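Local coordinates for polyketide synthase (Lyngbya majuscula 19L, PDB 3QIT), which probably hydrolyses the thioester of a sulfated polyketide intermediate and promotes its decarboxylation with loss of sulfate, leaving the terminal alkene of curacin A, at residues Y150-P161 / G196-T207. Sequence-based numbering, arbitrary orientation.
Sequences YLSSTPQHPIFP and GVRWSWDAIIRT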
loop_
_atom_site.group_PDB
_atom_site.type_symbol
_atom_site.label_atom_id
_atom_site.label_comp_id
_atom_site.label_asym_id
_atom_site.label_seq_id
_atom_site.Cartn_x
_atom_site.Cartn_y
_atom_site.Cartn_z
ATOM N N TYR B 150 2.859 12.233 8.158
ATOM C CA TYR B 150 4.152 11.541 8.155
ATOM C C TYR B 150 4.643 11.208 6.735
ATOM O O TYR B 150 5.807 11.478 6.398
ATOM C CB TYR B 150 4.115 10.301 9.038
ATOM C CG TYR B 150 5.461 9.648 9.105
ATOM C CD1 TYR B 150 6.514 10.244 9.820
ATOM C CD2 TYR B 150 5.710 8.468 8.406
ATOM C CE1 TYR B 150 7.767 9.663 9.868
ATOM C CE2 TYR B 150 6.968 7.876 8.438
ATOM C CZ TYR B 150 7.990 8.478 9.177
ATOM O OH TYR B 150 9.239 7.907 9.213
ATOM N N LEU B 151 3.749 10.654 5.919
ATOM C CA LEU B 151 4.037 10.323 4.512
ATOM C C LEU B 151 4.625 11.502 3.725
ATOM O O LEU B 151 5.390 11.299 2.762
ATOM C CB LEU B 151 2.766 9.841 3.803
ATOM C CG LEU B 151 2.047 8.545 4.199
ATOM C CD1 LEU B 151 0.687 8.530 3.534
ATOM C CD2 LEU B 151 2.817 7.302 3.813
ATOM N N SER B 152 4.286 12.728 4.135
ATOM C CA SER B 152 4.756 13.894 3.403
ATOM C C SER B 152 5.907 14.568 4.122
ATOM O O SER B 152 6.412 15.600 3.672
ATOM C CB SER B 152 3.614 14.882 3.131
ATOM O OG SER B 152 2.992 15.281 4.325
ATOM N N SER B 153 6.332 13.978 5.236
ATOM C CA SER B 153 7.502 14.480 5.929
ATOM C C SER B 153 8.732 13.929 5.220
ATOM O O SER B 153 8.665 12.976 4.436
ATOM C CB SER B 153 7.484 14.142 7.429
ATOM O OG SER B 153 7.771 12.772 7.673
ATOM N N THR B 154 9.859 14.552 5.459
ATOM C CA THR B 154 11.063 14.076 4.799
ATOM C C THR B 154 12.093 13.887 5.900
ATOM O O THR B 154 13.035 14.682 6.014
ATOM C CB THR B 154 11.527 15.087 3.729
ATOM O OG1 THR B 154 11.501 16.402 4.295
ATOM C CG2 THR B 154 10.612 15.057 2.511
ATOM N N PRO B 155 11.891 12.860 6.761
ATOM C CA PRO B 155 12.813 12.662 7.885
ATOM C C PRO B 155 14.246 12.419 7.396
ATOM O O PRO B 155 14.472 11.750 6.367
ATOM C CB PRO B 155 12.238 11.436 8.623
ATOM C CG PRO B 155 11.434 10.716 7.590
ATOM C CD PRO B 155 10.878 11.789 6.685
ATOM N N GLN B 156 15.197 13.041 8.087
ATOM C CA GLN B 156 16.606 12.913 7.755
ATOM C C GLN B 156 17.284 12.020 8.772
ATOM O O GLN B 156 16.973 12.057 9.959
ATOM C CB GLN B 156 17.292 14.287 7.750
ATOM C CG GLN B 156 16.817 15.230 6.647
ATOM C CD GLN B 156 16.729 14.571 5.278
ATOM O OE1 GLN B 156 17.730 14.094 4.734
ATOM N NE2 GLN B 156 15.526 14.548 4.711
ATOM N N HIS B 157 18.211 11.202 8.302
ATOM C CA HIS B 157 19.016 10.383 9.207
ATOM C C HIS B 157 20.040 11.275 9.916
ATOM O O HIS B 157 20.439 12.324 9.385
ATOM C CB HIS B 157 19.850 9.390 8.391
ATOM C CG HIS B 157 19.084 8.211 7.880
ATOM N ND1 HIS B 157 18.433 7.331 8.716
ATOM C CD2 HIS B 157 18.943 7.716 6.623
ATOM C CE1 HIS B 157 17.909 6.352 8.001
ATOM N NE2 HIS B 157 18.191 6.569 6.727
ATOM N N PRO B 158 20.493 10.841 11.108
ATOM C CA PRO B 158 21.619 11.504 11.755
ATOM C C PRO B 158 22.894 11.316 10.940
ATOM O O PRO B 158 23.043 10.318 10.204
ATOM C CB PRO B 158 21.744 10.766 13.101
ATOM C CG PRO B 158 21.079 9.456 12.892
ATOM C CD PRO B 158 19.953 9.739 11.923
ATOM N N ILE B 159 23.788 12.283 11.065
ATOM C CA ILE B 159 25.087 12.227 10.403
ATOM C C ILE B 159 26.098 11.814 11.466
ATOM O O ILE B 159 26.333 12.568 12.407
ATOM C CB ILE B 159 25.465 13.598 9.844
ATOM C CG1 ILE B 159 24.376 14.128 8.899
ATOM C CG2 ILE B 159 26.827 13.517 9.156
ATOM C CD1 ILE B 159 24.142 15.629 9.002
ATOM N N PHE B 160 26.675 10.617 11.321
ATOM C CA PHE B 160 27.693 10.110 12.234
ATOM C C PHE B 160 29.040 10.580 11.709
ATOM O O PHE B 160 29.208 10.775 10.496
ATOM C CB PHE B 160 27.722 8.574 12.293
ATOM C CG PHE B 160 26.418 7.938 12.679
ATOM C CD1 PHE B 160 25.986 7.957 14.009
ATOM C CD2 PHE B 160 25.669 7.249 11.737
ATOM C CE1 PHE B 160 24.775 7.342 14.388
ATOM C CE2 PHE B 160 24.453 6.620 12.115
ATOM C CZ PHE B 160 24.006 6.685 13.425
ATOM N N PRO B 161 29.997 10.778 12.611
ATOM C CA PRO B 161 31.312 11.216 12.139
ATOM C C PRO B 161 32.067 10.146 11.344
ATOM O O PRO B 161 32.912 10.498 10.515
ATOM C CB PRO B 161 32.060 11.549 13.433
ATOM C CG PRO B 161 31.343 10.861 14.511
ATOM C CD PRO B 161 29.895 10.818 14.083
ATOM N N GLY B 196 29.899 13.546 7.117
ATOM C CA GLY B 196 30.160 12.299 7.824
ATOM C C GLY B 196 29.519 11.160 7.060
ATOM O O GLY B 196 29.587 11.123 5.827
ATOM N N VAL B 197 28.874 10.243 7.776
ATOM C CA VAL B 197 28.159 9.138 7.110
ATOM C C VAL B 197 26.775 8.997 7.726
ATOM O O VAL B 197 26.576 9.327 8.886
ATOM C CB VAL B 197 28.909 7.781 7.177
ATOM C CG1 VAL B 197 30.296 7.918 6.549
ATOM C CG2 VAL B 197 29.012 7.255 8.631
ATOM N N ARG B 198 25.835 8.523 6.928
ATOM C CA ARG B 198 24.471 8.315 7.400
ATOM C C ARG B 198 24.059 6.902 7.045
ATOM O O ARG B 198 24.691 6.255 6.184
ATOM C CB ARG B 198 23.523 9.302 6.745
ATOM C CG ARG B 198 23.343 9.095 5.243
ATOM C CD ARG B 198 22.311 10.073 4.652
ATOM N NE ARG B 198 22.171 9.876 3.208
ATOM C CZ ARG B 198 21.358 10.573 2.408
ATOM N NH1 ARG B 198 20.571 11.524 2.898
ATOM N NH2 ARG B 198 21.335 10.310 1.108
ATOM N N TRP B 199 22.993 6.418 7.682
ATOM C CA TRP B 199 22.411 5.156 7.265
ATOM C C TRP B 199 21.959 5.207 5.814
ATOM O O TRP B 199 21.481 6.235 5.350
ATOM C CB TRP B 199 21.191 4.790 8.107
ATOM C CG TRP B 199 21.453 4.647 9.597
ATOM C CD1 TRP B 199 20.828 5.335 10.588
ATOM C CD2 TRP B 199 22.356 3.731 10.243
ATOM N NE1 TRP B 199 21.260 4.895 11.821
ATOM C CE2 TRP B 199 22.232 3.940 11.637
ATOM C CE3 TRP B 199 23.271 2.757 9.777
ATOM C CZ2 TRP B 199 22.972 3.211 12.578
ATOM C CZ3 TRP B 199 24.010 2.028 10.713
ATOM C CH2 TRP B 199 23.862 2.271 12.105
ATOM N N SER B 200 22.114 4.096 5.102
ATOM C CA SER B 200 21.759 4.079 3.686
ATOM C C SER B 200 20.429 3.352 3.416
ATOM O O SER B 200 19.969 3.287 2.273
ATOM C CB SER B 200 22.911 3.487 2.868
ATOM O OG SER B 200 23.114 2.153 3.257
ATOM N N TRP B 201 19.799 2.865 4.475
ATOM C CA TRP B 201 18.403 2.408 4.403
ATOM C C TRP B 201 17.455 3.633 4.412
ATOM O O TRP B 201 17.884 4.764 4.659
ATOM C CB TRP B 201 18.094 1.371 5.492
ATOM C CG TRP B 201 18.400 1.754 6.923
ATOM C CD1 TRP B 201 19.551 1.467 7.631
ATOM C CD2 TRP B 201 17.548 2.492 7.816
ATOM N NE1 TRP B 201 19.435 1.948 8.933
ATOM C CE2 TRP B 201 18.219 2.585 9.058
ATOM C CE3 TRP B 201 16.252 3.034 7.696
ATOM C CZ2 TRP B 201 17.660 3.246 10.160
ATOM C CZ3 TRP B 201 15.688 3.686 8.805
ATOM C CH2 TRP B 201 16.404 3.787 10.014
ATOM N N ASP B 202 16.185 3.412 4.098
ATOM C CA ASP B 202 15.263 4.541 3.855
ATOM C C ASP B 202 14.741 5.102 5.169
ATOM O O ASP B 202 13.971 4.435 5.846
ATOM C CB ASP B 202 14.075 4.065 3.003
ATOM C CG ASP B 202 13.269 5.216 2.421
ATOM O OD1 ASP B 202 13.294 6.331 3.001
ATOM O OD2 ASP B 202 12.602 5.003 1.377
ATOM N N ALA B 203 15.104 6.347 5.495
ATOM C CA ALA B 203 14.695 6.945 6.785
ATOM C C ALA B 203 13.193 6.934 7.069
ATOM O O ALA B 203 12.782 7.000 8.236
ATOM C CB ALA B 203 15.231 8.387 6.892
ATOM N N ILE B 204 12.374 6.872 6.027
ATOM C CA ILE B 204 10.915 6.884 6.248
ATOM C C ILE B 204 10.414 5.629 6.986
ATOM O O ILE B 204 9.366 5.669 7.635
ATOM C CB ILE B 204 10.147 7.106 4.919
ATOM C CG1 ILE B 204 8.750 7.684 5.189
ATOM C CG2 ILE B 204 10.090 5.829 4.089
ATOM C CD1 ILE B 204 8.742 9.198 5.425
ATOM N N ILE B 205 11.181 4.534 6.935
ATOM C CA ILE B 205 10.749 3.250 7.466
ATOM C C ILE B 205 10.684 3.234 8.989
ATOM O O ILE B 205 9.910 2.484 9.579
ATOM C CB ILE B 205 11.664 2.110 6.962
ATOM C CG1 ILE B 205 11.578 2.013 5.442
ATOM C CG2 ILE B 205 11.255 0.779 7.574
ATOM C CD1 ILE B 205 12.506 1.034 4.857
ATOM N N ARG B 206 11.533 4.034 9.614
ATOM C CA ARG B 206 11.521 4.098 11.073
ATOM C C ARG B 206 10.247 4.813 11.556
ATOM O O ARG B 206 10.223 6.039 11.650
ATOM C CB ARG B 206 12.769 4.809 11.586
ATOM C CG ARG B 206 12.920 4.698 13.084
ATOM C CD ARG B 206 14.345 4.933 13.499
ATOM N NE ARG B 206 14.682 4.066 14.620
ATOM C CZ ARG B 206 15.918 3.697 14.930
ATOM N NH1 ARG B 206 16.128 2.899 15.972
ATOM N NH2 ARG B 206 16.937 4.121 14.193
ATOM N N THR B 207 9.194 4.044 11.836
ATOM C CA THR B 207 7.899 4.611 12.239
ATOM C C THR B 207 6.837 3.543 12.529
ATOM O O THR B 207 6.648 2.594 11.759
ATOM C CB THR B 207 7.366 5.611 11.177
ATOM O OG1 THR B 207 6.228 6.320 11.688
ATOM C CG2 THR B 207 7.003 4.887 9.887
HETATM O O HOH W 1 18.870 11.314 5.409
HETATM O O HOH W 2 22.474 7.955 10.089
#
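An aromatic cluster of His157, Phe160, Trp199 and Trp201 knits the loop after helix 140-151 to strand 196-199 and the chain that follows it. The His157 imidazole is sandwiched between Ala203 CB over one face, 3.5 Å from the ring centroid, and Trp199 CB over the other. In its own ring plane, His157 NE2 donates to Trp201 O (2.8 Å, 163° at the hydrogen), while the CE1 edge meets the Trp201 face edge-to-face, planes at 81°. Replacing His157 with an alanine would probably leave Trp201 O without this donor and open a gap between Trp199 CB and Ala203 CB. Phe160 turns its CE2 edge onto the Trp199 face in an offset edge-to-face pair, Phe160 CE2 to Trp199 CE2 3.5 Å. Both segments belong to the part inserted, in sequence, between core strands 120-126 and 234-239 of the alpha/beta-hydrolase fold, consistent with the lid of such thioesterases; here hairpin 190-193/196-199 gains a single antiparallel bridge, Phe160 and Val197 exchanging two backbone hydrogen bonds. At the helix end, Tyr150 CG lies anti to the backbone N (chi1 -176°), swinging the ring across to Thr207; Tyr150 OH donates to Ile204 O (2.7 Å) from above the carbonyl plane, and Ile204 CD1 packs against Pro155 CD at 3.6 Å.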